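Side-chain contacts in motility-associated killing factor MakB (Vibrio cholerae serotype O1, PDB 6W1W), which probably serves as one component of a three-part cytotoxin related in structure to the alpha-pore-forming toxins: residues Thr21-Ile26 with Pro70-Gln75; Val127-Tyr132 with Lys275-Leu280; Val161-Glu166 with Ala255-Lys260; Asp30-Ser35 with Gln264-Met269; Asn299-Gly304 with Ala308-Leu313. One frame throughout, in Å; residues are numbered along the deposited sequence.

Contact 1: Thr21-Ile26 with Pro70-Gln75; sequences TDFLGI and PKIFAQ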
# COMPACT_ATOMS: atom_id res chain seq x y z
N THR A 21 -5.35 2.72 2.88
CA THR A 21 -4.92 1.34 3.05
C THR A 21 -4.27 0.80 1.78
O THR A 21 -3.17 0.23 1.82
CB THR A 21 -6.11 0.46 3.45
OG1 THR A 21 -6.50 0.76 4.80
CG2 THR A 21 -5.76 -1.02 3.33
N ASP A 22 -4.92 1.00 0.63
CA ASP A 22 -4.36 0.55 -0.64
C ASP A 22 -3.14 1.36 -1.05
O ASP A 22 -2.41 0.93 -1.95
CB ASP A 22 -5.42 0.61 -1.73
CG ASP A 22 -6.47 -0.47 -1.57
OD1 ASP A 22 -7.67 -0.13 -1.53
OD2 ASP A 22 -6.08 -1.65 -1.47
N PHE A 23 -2.89 2.50 -0.42
CA PHE A 23 -1.64 3.21 -0.65
C PHE A 23 -0.51 2.62 0.19
O PHE A 23 0.59 2.40 -0.31
CB PHE A 23 -1.81 4.70 -0.32
CG PHE A 23 -1.35 5.61 -1.41
CD1 PHE A 23 -0.00 5.87 -1.61
CD2 PHE A 23 -2.28 6.23 -2.24
CE1 PHE A 23 0.41 6.72 -2.62
CE2 PHE A 23 -1.87 7.08 -3.25
CZ PHE A 23 -0.53 7.33 -3.44
N LEU A 24 -0.79 2.34 1.47
CA LEU A 24 0.23 1.80 2.36
C LEU A 24 0.69 0.42 1.90
O LEU A 24 1.90 0.17 1.77
CB LEU A 24 -0.32 1.73 3.79
CG LEU A 24 -0.74 3.06 4.40
CD1 LEU A 24 -1.77 2.84 5.50
CD2 LEU A 24 0.47 3.81 4.93
N GLY A 25 -0.26 -0.48 1.64
CA GLY A 25 0.09 -1.81 1.15
C GLY A 25 0.83 -1.78 -0.16
O GLY A 25 1.46 -2.78 -0.54
N ILE A 26 0.78 -0.66 -0.86
CA ILE A 26 1.50 -0.48 -2.11
C ILE A 26 2.81 0.28 -1.90
O ILE A 26 3.83 -0.04 -2.51
CB ILE A 26 0.60 0.25 -3.13
CG1 ILE A 26 -0.20 -0.75 -3.99
CG2 ILE A 26 1.39 1.22 -4.02
CD1 ILE A 26 -1.10 -1.69 -3.23
N PRO A 70 4.70 9.67 -3.64
CA PRO A 70 4.52 10.85 -2.77
C PRO A 70 3.84 12.02 -3.47
O PRO A 70 3.24 12.86 -2.79
CB PRO A 70 5.96 11.21 -2.36
CG PRO A 70 6.79 10.68 -3.46
CD PRO A 70 6.12 9.41 -3.89
N LYS A 71 3.92 12.10 -4.80
CA LYS A 71 3.24 13.18 -5.51
C LYS A 71 1.74 12.96 -5.56
O LYS A 71 0.95 13.87 -5.28
CB LYS A 71 3.81 13.32 -6.93
CG LYS A 71 5.19 13.95 -7.01
CD LYS A 71 5.58 14.20 -8.47
CE LYS A 71 6.85 15.04 -8.59
NZ LYS A 71 8.06 14.31 -8.11
N ILE A 72 1.31 11.74 -5.91
CA ILE A 72 -0.11 11.45 -6.05
C ILE A 72 -0.80 11.48 -4.69
O ILE A 72 -1.93 11.98 -4.56
CB ILE A 72 -0.32 10.09 -6.75
CG1 ILE A 72 0.19 10.15 -8.19
CG2 ILE A 72 -1.78 9.69 -6.73
CD1 ILE A 72 -0.61 11.08 -9.08
N PHE A 73 -0.14 10.97 -3.65
CA PHE A 73 -0.74 10.93 -2.32
C PHE A 73 -0.97 12.34 -1.79
O PHE A 73 -2.07 12.67 -1.32
CB PHE A 73 0.13 10.12 -1.37
CG PHE A 73 -0.37 10.12 0.05
CD1 PHE A 73 0.43 10.59 1.08
CD2 PHE A 73 -1.64 9.65 0.35
CE1 PHE A 73 -0.03 10.59 2.38
CE2 PHE A 73 -2.10 9.65 1.65
CZ PHE A 73 -1.29 10.12 2.67
N ALA A 74 0.05 13.19 -1.85
CA ALA A 74 -0.13 14.59 -1.47
C ALA A 74 -1.16 15.28 -2.36
O ALA A 74 -1.79 16.26 -1.94
CB ALA A 74 1.21 15.34 -1.54
N GLN A 75 -1.33 14.80 -3.59
CA GLN A 75 -2.31 15.41 -4.48
C GLN A 75 -3.74 15.08 -4.06
O GLN A 75 -4.63 15.92 -4.19
CB GLN A 75 -2.04 14.95 -5.92
CG GLN A 75 -3.12 15.25 -6.94
CD GLN A 75 -2.76 14.72 -8.32
OE1 GLN A 75 -1.63 14.86 -8.78
NE2 GLN A 75 -3.72 14.09 -8.99
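Phe23 lays the outer end of its ring against Phe73, with CB of Phe73 over one face; a benzene ring without polar atoms suits this enclosed site. Phe23 CZ comes to 3.5 Å from Phe73 CB, and that CB stands 4.0 Å from the centroid of the Phe23 ring, 29° off its normal, which makes a CH-pi contact. Phe73 keeps its CG opposite the backbone N (chi1 176°), and its CD2 hangs 4.2 Å above the centre of the same Phe23 ring. The two aromatic planes meet at 49° with centroids 5.3 Å apart, a slanted pairing short of either a stack or a T. Ile72 closes in at another side: its CG2 lies near the plane of the Phe23 ring, 4.2 Å from CZ. The contact joins helices 9-35 and 69-90 in the elongated helical bundle, near the centre of the molecule, where large flat side chains bridge backbones whose CA atoms, at Phe23 and Phe73, are 7.9 Å apart. Helix 100-151 borders the cluster: Phe128 meets the Phe23 ring edge-to-face, while branched Ile72 also touches Ala124.

Contact 2: Val127-Tyr132 with Lys275-Leu280; sequences VFTKSY and KIDDSL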
# COMPACT_ATOMS: atom_id res chain seq x y z
N VAL A 127 -2.15 5.73 -13.42
CA VAL A 127 -0.73 5.56 -13.10
C VAL A 127 -0.51 4.25 -12.36
O VAL A 127 0.47 3.53 -12.63
CB VAL A 127 -0.22 6.76 -12.28
CG1 VAL A 127 1.27 6.63 -12.04
CG2 VAL A 127 -0.54 8.06 -13.01
N PHE A 128 -1.40 3.90 -11.43
CA PHE A 128 -1.26 2.64 -10.71
C PHE A 128 -1.55 1.45 -11.63
O PHE A 128 -0.88 0.41 -11.52
CB PHE A 128 -2.19 2.61 -9.50
CG PHE A 128 -1.72 3.49 -8.37
CD1 PHE A 128 -2.61 3.95 -7.41
CD2 PHE A 128 -0.39 3.85 -8.26
CE1 PHE A 128 -2.18 4.76 -6.37
CE2 PHE A 128 0.06 4.66 -7.22
CZ PHE A 128 -0.84 5.11 -6.27
N THR A 129 -2.52 1.58 -12.53
CA THR A 129 -2.83 0.48 -13.44
C THR A 129 -1.65 0.16 -14.34
O THR A 129 -1.48 -0.99 -14.76
CB THR A 129 -4.07 0.82 -14.27
OG1 THR A 129 -5.11 1.31 -13.41
CG2 THR A 129 -4.58 -0.42 -14.99
N LYS A 130 -0.82 1.16 -14.64
CA LYS A 130 0.36 0.89 -15.45
C LYS A 130 1.46 0.24 -14.62
O LYS A 130 2.08 -0.74 -15.06
CB LYS A 130 0.86 2.18 -16.09
CG LYS A 130 1.82 1.95 -17.25
CD LYS A 130 2.33 3.26 -17.82
CE LYS A 130 3.02 4.09 -16.75
NZ LYS A 130 3.63 5.33 -17.31
N SER A 131 1.71 0.74 -13.40
CA SER A 131 2.72 0.15 -12.54
C SER A 131 2.33 -1.23 -12.03
O SER A 131 3.21 -2.02 -11.67
CB SER A 131 3.00 1.08 -11.36
OG SER A 131 1.80 1.43 -10.70
N TYR A 132 1.03 -1.55 -11.99
CA TYR A 132 0.63 -2.92 -11.68
C TYR A 132 1.10 -3.88 -12.77
O TYR A 132 1.76 -4.89 -12.49
CB TYR A 132 -0.89 -3.01 -11.51
CG TYR A 132 -1.41 -4.44 -11.47
CD1 TYR A 132 -1.24 -5.23 -10.34
CD2 TYR A 132 -2.05 -4.99 -12.57
CE1 TYR A 132 -1.71 -6.53 -10.30
CE2 TYR A 132 -2.52 -6.29 -12.54
CZ TYR A 132 -2.35 -7.06 -11.41
OH TYR A 132 -2.81 -8.35 -11.38
N LYS A 275 -6.92 -3.71 -5.72
CA LYS A 275 -7.96 -3.10 -4.90
C LYS A 275 -8.06 -1.60 -5.14
O LYS A 275 -9.10 -1.01 -4.84
CB LYS A 275 -7.69 -3.40 -3.42
CG LYS A 275 -8.86 -3.11 -2.48
CD LYS A 275 -9.64 -4.38 -2.10
CE LYS A 275 -10.57 -4.85 -3.22
NZ LYS A 275 -11.60 -3.83 -3.58
N ILE A 276 -7.01 -0.98 -5.69
CA ILE A 276 -7.09 0.43 -6.06
C ILE A 276 -8.13 0.64 -7.15
O ILE A 276 -8.86 1.64 -7.16
CB ILE A 276 -5.70 0.96 -6.48
CG1 ILE A 276 -4.99 1.60 -5.30
CG2 ILE A 276 -5.81 1.94 -7.65
CD1 ILE A 276 -5.68 2.85 -4.78
N ASP A 277 -8.25 -0.33 -8.07
CA ASP A 277 -9.24 -0.26 -9.14
C ASP A 277 -10.67 -0.32 -8.63
O ASP A 277 -11.60 -0.33 -9.45
CB ASP A 277 -8.99 -1.39 -10.15
CG ASP A 277 -7.69 -1.19 -10.92
OD1 ASP A 277 -6.93 -0.27 -10.58
OD2 ASP A 277 -7.45 -1.97 -11.87
N ASP A 278 -10.88 -0.37 -7.32
CA ASP A 278 -12.20 -0.24 -6.70
C ASP A 278 -12.31 0.93 -5.74
O ASP A 278 -13.41 1.48 -5.59
CB ASP A 278 -12.57 -1.54 -5.96
CG ASP A 278 -12.73 -2.72 -6.89
OD1 ASP A 278 -13.48 -2.61 -7.88
OD2 ASP A 278 -12.11 -3.77 -6.61
N SER A 279 -11.22 1.33 -5.09
CA SER A 279 -11.23 2.39 -4.10
C SER A 279 -11.07 3.78 -4.72
O SER A 279 -11.80 4.71 -4.36
CB SER A 279 -10.13 2.15 -3.06
OG SER A 279 -8.85 2.12 -3.67
N LEU A 280 -10.12 3.94 -5.64
CA LEU A 280 -9.96 5.22 -6.32
C LEU A 280 -11.18 5.60 -7.15
O LEU A 280 -11.62 6.76 -7.06
CB LEU A 280 -8.68 5.23 -7.16
CG LEU A 280 -7.44 5.81 -6.48
CD1 LEU A 280 -6.30 6.01 -7.47
CD2 LEU A 280 -7.77 7.11 -5.77
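Two long helices of the bundle, 100-151 and 276-302, run antiparallel here, their local axes at 174° and 11.0 Å apart at closest approach. Phe128 of one and Ile276 of the other span the gap. The side chain of Ile276 presents its gamma-methyl to the rim of the Phe128 ring: Ile276 CG2 sits near the ring plane, 3.8 Å from Phe128 CD1, with Ile276 CG1 at 4.0 Å from the same carbon. Phe128 holds its CG opposite the carbonyl carbon (chi1 -73°), which directs the ring toward the partner helix, and the turn of the ring about CB-CG (chi2 158°) presents CD1. One turn later, Leu280 brings CD1 to 4.2 Å from Phe128 CD1, approaching at a slant. Phe128 also rests on Phe65 of helix 46-66, and Leu280 on Val19 of helix 9-35, so both belong to the shared apolar interior. Nearer the surface the side chains turn polar. Thr129 OG1 and Asp277 OD1 lie 3.7 Å apart, a loose polar approach, since the hydroxyl bonds to Gln125 O in its own helix. Lys275 NZ makes a salt bridge of 3.1 Å to Asp278 OD2 along its own side of the pair. The cohesion between these two segments is therefore mainly dispersive, carried by Phe128 against Ile276 and Leu280, while Thr129 and Lys275 find their polar partners on their own side.

Contact 3: Val161-Glu166 with Ala255-Lys260; sequences VRIATE and AAAITK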
# COMPACT_ATOMS: atom_id res chain seq x y z
N VAL A 161 9.58 -27.93 -2.11
CA VAL A 161 8.25 -27.39 -1.85
C VAL A 161 8.09 -27.08 -0.37
O VAL A 161 7.48 -26.06 0.00
CB VAL A 161 7.17 -28.37 -2.34
CG1 VAL A 161 5.77 -27.82 -2.02
CG2 VAL A 161 7.31 -28.61 -3.83
N ARG A 162 8.64 -27.93 0.50
CA ARG A 162 8.52 -27.69 1.94
C ARG A 162 9.28 -26.44 2.36
O ARG A 162 8.79 -25.66 3.19
CB ARG A 162 9.03 -28.91 2.72
CG ARG A 162 8.31 -30.20 2.38
CD ARG A 162 8.72 -31.34 3.30
NE ARG A 162 8.46 -32.63 2.68
CZ ARG A 162 9.40 -33.45 2.22
NH1 ARG A 162 10.68 -33.12 2.32
NH2 ARG A 162 9.06 -34.62 1.67
N ILE A 163 10.47 -26.23 1.80
CA ILE A 163 11.25 -25.05 2.17
C ILE A 163 10.56 -23.78 1.68
O ILE A 163 10.53 -22.76 2.38
CB ILE A 163 12.68 -25.17 1.63
CG1 ILE A 163 13.40 -26.35 2.27
CG2 ILE A 163 13.45 -23.88 1.87
CD1 ILE A 163 14.82 -26.52 1.80
N ALA A 164 10.00 -23.81 0.47
CA ALA A 164 9.30 -22.63 -0.04
C ALA A 164 7.99 -22.39 0.70
O ALA A 164 7.59 -21.23 0.89
CB ALA A 164 9.05 -22.78 -1.54
N THR A 165 7.32 -23.46 1.14
CA THR A 165 6.07 -23.31 1.88
C THR A 165 6.31 -22.79 3.29
O THR A 165 5.48 -22.06 3.84
CB THR A 165 5.32 -24.64 1.94
OG1 THR A 165 5.30 -25.25 0.64
CG2 THR A 165 3.89 -24.44 2.42
N GLU A 166 7.45 -23.15 3.89
CA GLU A 166 7.76 -22.70 5.24
C GLU A 166 8.15 -21.23 5.25
O GLU A 166 7.73 -20.48 6.14
CB GLU A 166 8.89 -23.55 5.83
CG GLU A 166 8.83 -23.68 7.34
CD GLU A 166 7.42 -23.94 7.83
OE1 GLU A 166 6.96 -23.22 8.74
OE2 GLU A 166 6.76 -24.85 7.29
N ALA A 255 18.64 -22.53 -2.42
CA ALA A 255 18.52 -21.25 -3.11
C ALA A 255 17.33 -21.25 -4.06
O ALA A 255 16.64 -20.23 -4.20
CB ALA A 255 19.80 -20.93 -3.87
N ALA A 256 17.08 -22.37 -4.73
CA ALA A 256 15.93 -22.46 -5.61
C ALA A 256 14.63 -22.31 -4.82
O ALA A 256 13.73 -21.57 -5.22
CB ALA A 256 15.95 -23.78 -6.38
N ALA A 257 14.54 -23.00 -3.68
CA ALA A 257 13.32 -22.96 -2.88
C ALA A 257 13.12 -21.60 -2.23
O ALA A 257 11.99 -21.11 -2.14
CB ALA A 257 13.36 -24.07 -1.83
N ILE A 258 14.21 -20.96 -1.78
CA ILE A 258 14.10 -19.64 -1.17
C ILE A 258 13.53 -18.63 -2.16
O ILE A 258 12.51 -17.98 -1.90
CB ILE A 258 15.47 -19.18 -0.63
CG1 ILE A 258 15.89 -20.05 0.57
CG2 ILE A 258 15.43 -17.70 -0.26
CD1 ILE A 258 17.23 -19.68 1.16
N THR A 259 14.18 -18.50 -3.33
CA THR A 259 13.82 -17.46 -4.29
C THR A 259 12.39 -17.63 -4.79
O THR A 259 11.68 -16.63 -5.00
CB THR A 259 14.80 -17.47 -5.47
OG1 THR A 259 14.85 -18.78 -6.06
CG2 THR A 259 16.19 -17.07 -5.01
N LYS A 260 11.95 -18.87 -5.00
CA LYS A 260 10.57 -19.09 -5.42
C LYS A 260 9.58 -18.50 -4.42
O LYS A 260 8.57 -17.92 -4.81
CB LYS A 260 10.33 -20.59 -5.62
CG LYS A 260 8.94 -21.09 -5.29
CD LYS A 260 7.91 -20.66 -6.31
CE LYS A 260 6.65 -21.52 -6.23
NZ LYS A 260 6.88 -22.88 -6.79
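Ile163 leads the contact from the 161-166 side, setting its beta-branch against Ala257. Its CB and CG2 each stand 3.7 Å from Ala257 CB, so the methyl of the alanine lies against the CB-CG2 side of the isoleucine. With chi1 at -64°, the CG2 branch, opposite the backbone N, is the one turned to Ala257, and CG1 takes no part in the touch. Next comes Ala164, where the helices draw closest: its CA is 4.9 Å from that of Ala257, and its CB lies 3.4 Å from Ala257 O. Only small residues permit such proximity, and alanine on both sides lets the local axes pass 7.9 Å apart, crossing at -36°. The same Ala164 methyl has the aliphatic stem of Lys260 beside it, Ala164 CB to Lys260 CG 4.1 Å. Lys260 is bent at chi2 (73°) and again near its end, and its ammonium goes on to a cation-pi contact with Trp150, with a bound ethanediol close by. Within this close pair of helices, 157-176 and 251-270, Ala257 also touches Met160 of helix 157-176. Other elements border the pair: Ile163 meets Leu245 of helix 233-245 and the following loop at Gln246 and Ala249, and Ile258 and Thr259 face strand 209-220 through Leu212.

Contact 4: Asp30-Ser35 with Gln264-Met269; sequences DATCNS and QTLSNM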
# COMPACT_ATOMS: atom_id res chain seq x y z
N ASP A 30 7.35 -1.02 -2.96
CA ASP A 30 8.57 -0.38 -3.42
C ASP A 30 9.73 -0.68 -2.47
O ASP A 30 10.77 -1.21 -2.88
CB ASP A 30 8.35 1.13 -3.56
CG ASP A 30 9.64 1.89 -3.76
OD1 ASP A 30 10.33 1.66 -4.77
OD2 ASP A 30 9.97 2.73 -2.89
N ALA A 31 9.54 -0.36 -1.18
CA ALA A 31 10.59 -0.60 -0.19
C ALA A 31 11.02 -2.05 -0.16
O ALA A 31 12.21 -2.35 -0.03
CB ALA A 31 10.10 -0.16 1.19
N THR A 32 10.06 -2.98 -0.28
CA THR A 32 10.41 -4.39 -0.41
C THR A 32 11.29 -4.62 -1.63
O THR A 32 12.24 -5.43 -1.59
CB THR A 32 9.14 -5.24 -0.50
OG1 THR A 32 8.28 -4.97 0.61
CG2 THR A 32 9.47 -6.73 -0.54
N CYS A 33 11.00 -3.93 -2.74
CA CYS A 33 11.76 -4.14 -3.97
C CYS A 33 13.17 -3.58 -3.88
O CYS A 33 14.10 -4.17 -4.42
CB CYS A 33 11.02 -3.51 -5.16
SG CYS A 33 9.88 -4.65 -5.98
N ASN A 34 13.34 -2.44 -3.20
CA ASN A 34 14.68 -1.89 -3.03
C ASN A 34 15.50 -2.73 -2.07
O ASN A 34 16.69 -2.99 -2.31
CB ASN A 34 14.62 -0.43 -2.55
CG ASN A 34 14.06 0.52 -3.60
OD1 ASN A 34 14.17 0.27 -4.81
ND2 ASN A 34 13.45 1.61 -3.15
N SER A 35 14.89 -3.17 -0.97
CA SER A 35 15.58 -3.97 0.03
C SER A 35 16.04 -5.32 -0.49
O SER A 35 17.00 -5.88 0.05
CB SER A 35 14.68 -4.18 1.25
OG SER A 35 13.46 -4.80 0.87
N GLN A 264 6.95 -15.55 -4.80
CA GLN A 264 5.57 -15.89 -4.49
C GLN A 264 4.93 -14.88 -3.54
O GLN A 264 3.71 -14.65 -3.62
CB GLN A 264 5.50 -17.30 -3.90
CG GLN A 264 4.10 -17.83 -3.68
CD GLN A 264 3.23 -17.73 -4.92
OE1 GLN A 264 2.30 -16.93 -4.98
NE2 GLN A 264 3.54 -18.55 -5.92
N THR A 265 5.71 -14.26 -2.66
CA THR A 265 5.15 -13.23 -1.80
C THR A 265 5.04 -11.90 -2.55
O THR A 265 4.09 -11.14 -2.31
CB THR A 265 5.97 -13.06 -0.51
OG1 THR A 265 7.34 -12.80 -0.84
CG2 THR A 265 5.88 -14.32 0.37
N LEU A 266 5.99 -11.62 -3.45
CA LEU A 266 5.88 -10.44 -4.30
C LEU A 266 4.63 -10.50 -5.17
O LEU A 266 3.92 -9.50 -5.31
CB LEU A 266 7.13 -10.31 -5.17
CG LEU A 266 8.42 -9.85 -4.50
CD1 LEU A 266 9.58 -9.82 -5.50
CD2 LEU A 266 8.24 -8.49 -3.86
N SER A 267 4.35 -11.67 -5.76
CA SER A 267 3.12 -11.82 -6.54
C SER A 267 1.89 -11.51 -5.70
O SER A 267 1.01 -10.77 -6.15
CB SER A 267 3.04 -13.24 -7.11
OG SER A 267 3.74 -13.34 -8.34
N ASN A 268 1.81 -12.06 -4.49
CA ASN A 268 0.66 -11.79 -3.64
C ASN A 268 0.64 -10.35 -3.16
O ASN A 268 -0.44 -9.75 -3.03
CB ASN A 268 0.64 -12.75 -2.45
CG ASN A 268 0.39 -14.18 -2.87
OD1 ASN A 268 1.16 -15.08 -2.51
ND2 ASN A 268 -0.68 -14.41 -3.62
N MET A 269 1.81 -9.78 -2.89
CA MET A 269 1.88 -8.38 -2.51
C MET A 269 1.37 -7.48 -3.63
O MET A 269 0.66 -6.50 -3.37
CB MET A 269 3.32 -8.00 -2.15
CG MET A 269 3.46 -6.96 -1.05
SD MET A 269 5.19 -6.81 -0.50
CE MET A 269 5.71 -8.52 -0.48
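Thr32 turns its methyl to Leu266 and to the end of Met269, while its OG1 lies near the sulfur of Met269. With chi1 at -54°, the methyl CG2 stands opposite the backbone N and OG1 opposite the carbonyl carbon; CG2 then lies 4.0 Å from Leu266 CD2, the two side chains passing alongside and pointing opposite ways. In Leu266, CD1 runs on straight (chi2 178°), and CD2, the branch turned off that line, is the one that meets the threonine. Met269 reaches in tip to tip. Its chain is nearly straight through chi2 and folds at chi3 (-40°), placing SD 3.8 Å from Thr32 OG1 and CE 4.2 Å from Thr32 CG2. An unbranched, flexible thioether suits this spot, since it can bend its end to lie against Thr32, although the nearest CA atoms of the two segments, Thr32 and Leu266, are 8.5 Å apart. Tyr29, a turn earlier on helix 9-35, also touches both Leu266 and Met269. The threonine hydroxyl has Asn28 O of its own helix and Ala215 O of strand 209-220 within hydrogen-bonding reach, and its single proton can serve both only by sharing or alternating. What Thr32 offers Leu266 and Met269 is mainly van der Waals packing, weak in each contact and additive.

Contact 5: Asn299-Gly304 with Ala308-Leu313; sequences NALQSG and ALLTDL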
# COMPACT_ATOMS: atom_id res chain seq x y z
N ASN A 299 -28.04 25.46 -12.40
CA ASN A 299 -29.14 25.50 -13.36
C ASN A 299 -30.39 26.10 -12.74
O ASN A 299 -31.12 26.85 -13.39
CB ASN A 299 -29.42 24.10 -13.90
CG ASN A 299 -28.20 23.44 -14.51
OD1 ASN A 299 -27.08 23.94 -14.40
ND2 ASN A 299 -28.41 22.31 -15.17
N ALA A 300 -30.66 25.76 -11.48
CA ALA A 300 -31.85 26.29 -10.81
C ALA A 300 -31.71 27.79 -10.54
O ALA A 300 -32.69 28.53 -10.63
CB ALA A 300 -32.11 25.53 -9.51
N LEU A 301 -30.49 28.24 -10.22
CA LEU A 301 -30.28 29.67 -10.03
C LEU A 301 -30.35 30.43 -11.35
O LEU A 301 -30.97 31.50 -11.43
CB LEU A 301 -28.93 29.92 -9.35
CG LEU A 301 -28.76 29.47 -7.91
CD1 LEU A 301 -27.28 29.42 -7.56
CD2 LEU A 301 -29.51 30.38 -6.95
N GLN A 302 -29.72 29.88 -12.40
CA GLN A 302 -29.70 30.55 -13.69
C GLN A 302 -31.09 30.60 -14.32
O GLN A 302 -31.37 31.49 -15.12
CB GLN A 302 -28.73 29.86 -14.64
CG GLN A 302 -27.31 30.38 -14.55
CD GLN A 302 -26.29 29.45 -15.18
OE1 GLN A 302 -26.59 28.31 -15.53
NE2 GLN A 302 -25.06 29.94 -15.32
N SER A 303 -31.96 29.66 -13.97
CA SER A 303 -33.31 29.68 -14.49
C SER A 303 -34.24 30.59 -13.69
O SER A 303 -35.39 30.77 -14.09
CB SER A 303 -33.88 28.26 -14.55
OG SER A 303 -34.08 27.75 -13.24
N GLY A 304 -33.76 31.16 -12.59
CA GLY A 304 -34.52 32.15 -11.85
C GLY A 304 -35.19 31.68 -10.58
O GLY A 304 -35.98 32.43 -10.00
N ALA A 308 -34.00 31.22 -1.80
CA ALA A 308 -34.46 30.76 -0.50
C ALA A 308 -35.01 29.35 -0.58
O ALA A 308 -34.74 28.52 0.31
CB ALA A 308 -35.52 31.72 0.04
N LEU A 309 -35.77 29.04 -1.62
CA LEU A 309 -36.47 27.77 -1.73
C LEU A 309 -35.57 26.61 -2.16
O LEU A 309 -36.09 25.54 -2.49
CB LEU A 309 -37.64 27.91 -2.71
CG LEU A 309 -38.83 28.71 -2.21
CD1 LEU A 309 -39.69 29.20 -3.37
CD2 LEU A 309 -39.66 27.84 -1.28
N LEU A 310 -34.26 26.78 -2.18
CA LEU A 310 -33.34 25.71 -2.56
C LEU A 310 -32.73 25.14 -1.29
O LEU A 310 -31.84 25.74 -0.69
CB LEU A 310 -32.27 26.24 -3.51
CG LEU A 310 -32.80 26.87 -4.81
CD1 LEU A 310 -31.71 27.69 -5.49
CD2 LEU A 310 -33.34 25.80 -5.75
N THR A 311 -33.22 23.97 -0.87
CA THR A 311 -32.83 23.43 0.43
C THR A 311 -31.33 23.18 0.51
O THR A 311 -30.74 23.33 1.58
CB THR A 311 -33.60 22.14 0.74
OG1 THR A 311 -33.15 21.09 -0.13
CG2 THR A 311 -35.10 22.34 0.58
N ASP A 312 -30.70 22.80 -0.60
CA ASP A 312 -29.26 22.62 -0.61
C ASP A 312 -28.52 23.91 -0.29
O ASP A 312 -27.36 23.86 0.13
CB ASP A 312 -28.79 22.07 -1.96
CG ASP A 312 -28.82 20.55 -2.03
OD1 ASP A 312 -29.92 19.97 -2.07
OD2 ASP A 312 -27.73 19.93 -2.04
N LEU A 313 -29.16 25.06 -0.49
CA LEU A 313 -28.52 26.34 -0.20
C LEU A 313 -28.73 26.77 1.25
O LEU A 313 -27.83 27.36 1.85
CB LEU A 313 -29.04 27.41 -1.16
CG LEU A 313 -28.04 28.51 -1.54
CD1 LEU A 313 -26.77 27.89 -2.11
CD2 LEU A 313 -28.66 29.51 -2.51
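Leu310 supplies all the close apolar contact across this turn, dividing its two methyls between Ala300 and Leu301. Its CD1 lies 3.8 Å from Leu301 CD2, the two side chains crossing at a slant, and its CD2 lies 4.0 Å from Ala300 CB. In Leu301, chi1 of -68° swings CG toward the partner and, with chi2 at 163°, CD2 is the branch that touches. Alanine at 300 is small enough for the larger leucine to lean on it. Hydrogen bonds shape the end of one helix and the start of the next. Helix 276-302 finishes in a Schellman motif: Gly304 takes a positive phi of 103°, readily adopted by glycine, and its N bonds to Leu301 O at 3.0 Å. Ser305 OG bonds to Ala300 O, tying down the same last turn. On the returning side Leu310 holds the N-cap position of the short helix 311-314, where its side chain, lacking a polar group, packs inward, and Leu313 N bonds to Leu310 O at 2.8 Å. The connection lies at one end of the elongated bundle: Leu301 and Leu313 both rest on Trp103 of helix 100-151, Leu310 also touches Leu297 on helix 276-302, and Asp312 meets Leu5 near the start of the chain.

In the fold
Contacts 1 and 2 form one continuous patch, their centres 11 Å apart, where helices 9-35, 69-90, 100-151 and 276-302 meet. Between centres, contact 4 lies about 16 Å from contact 1, sharing helix 9-35, and contact 3 about 16 Å from contact 4, sharing helix 251-270, beside strand 209-220. Contact 5 stands at the other end, 67 Å from contact 3 between centres, across the chain's centre. Along the sequence contact 1 closes before contact 2 opens, contact 3 falls between the segments of contact 2 and also of contact 4, contacts 1 and 4 interleave, and contact 5 comes last. Helix 9-35 pairs with early and late helices. The long bundle with its mixed sheet is consistent with the likeness to alpha-pore-forming toxins.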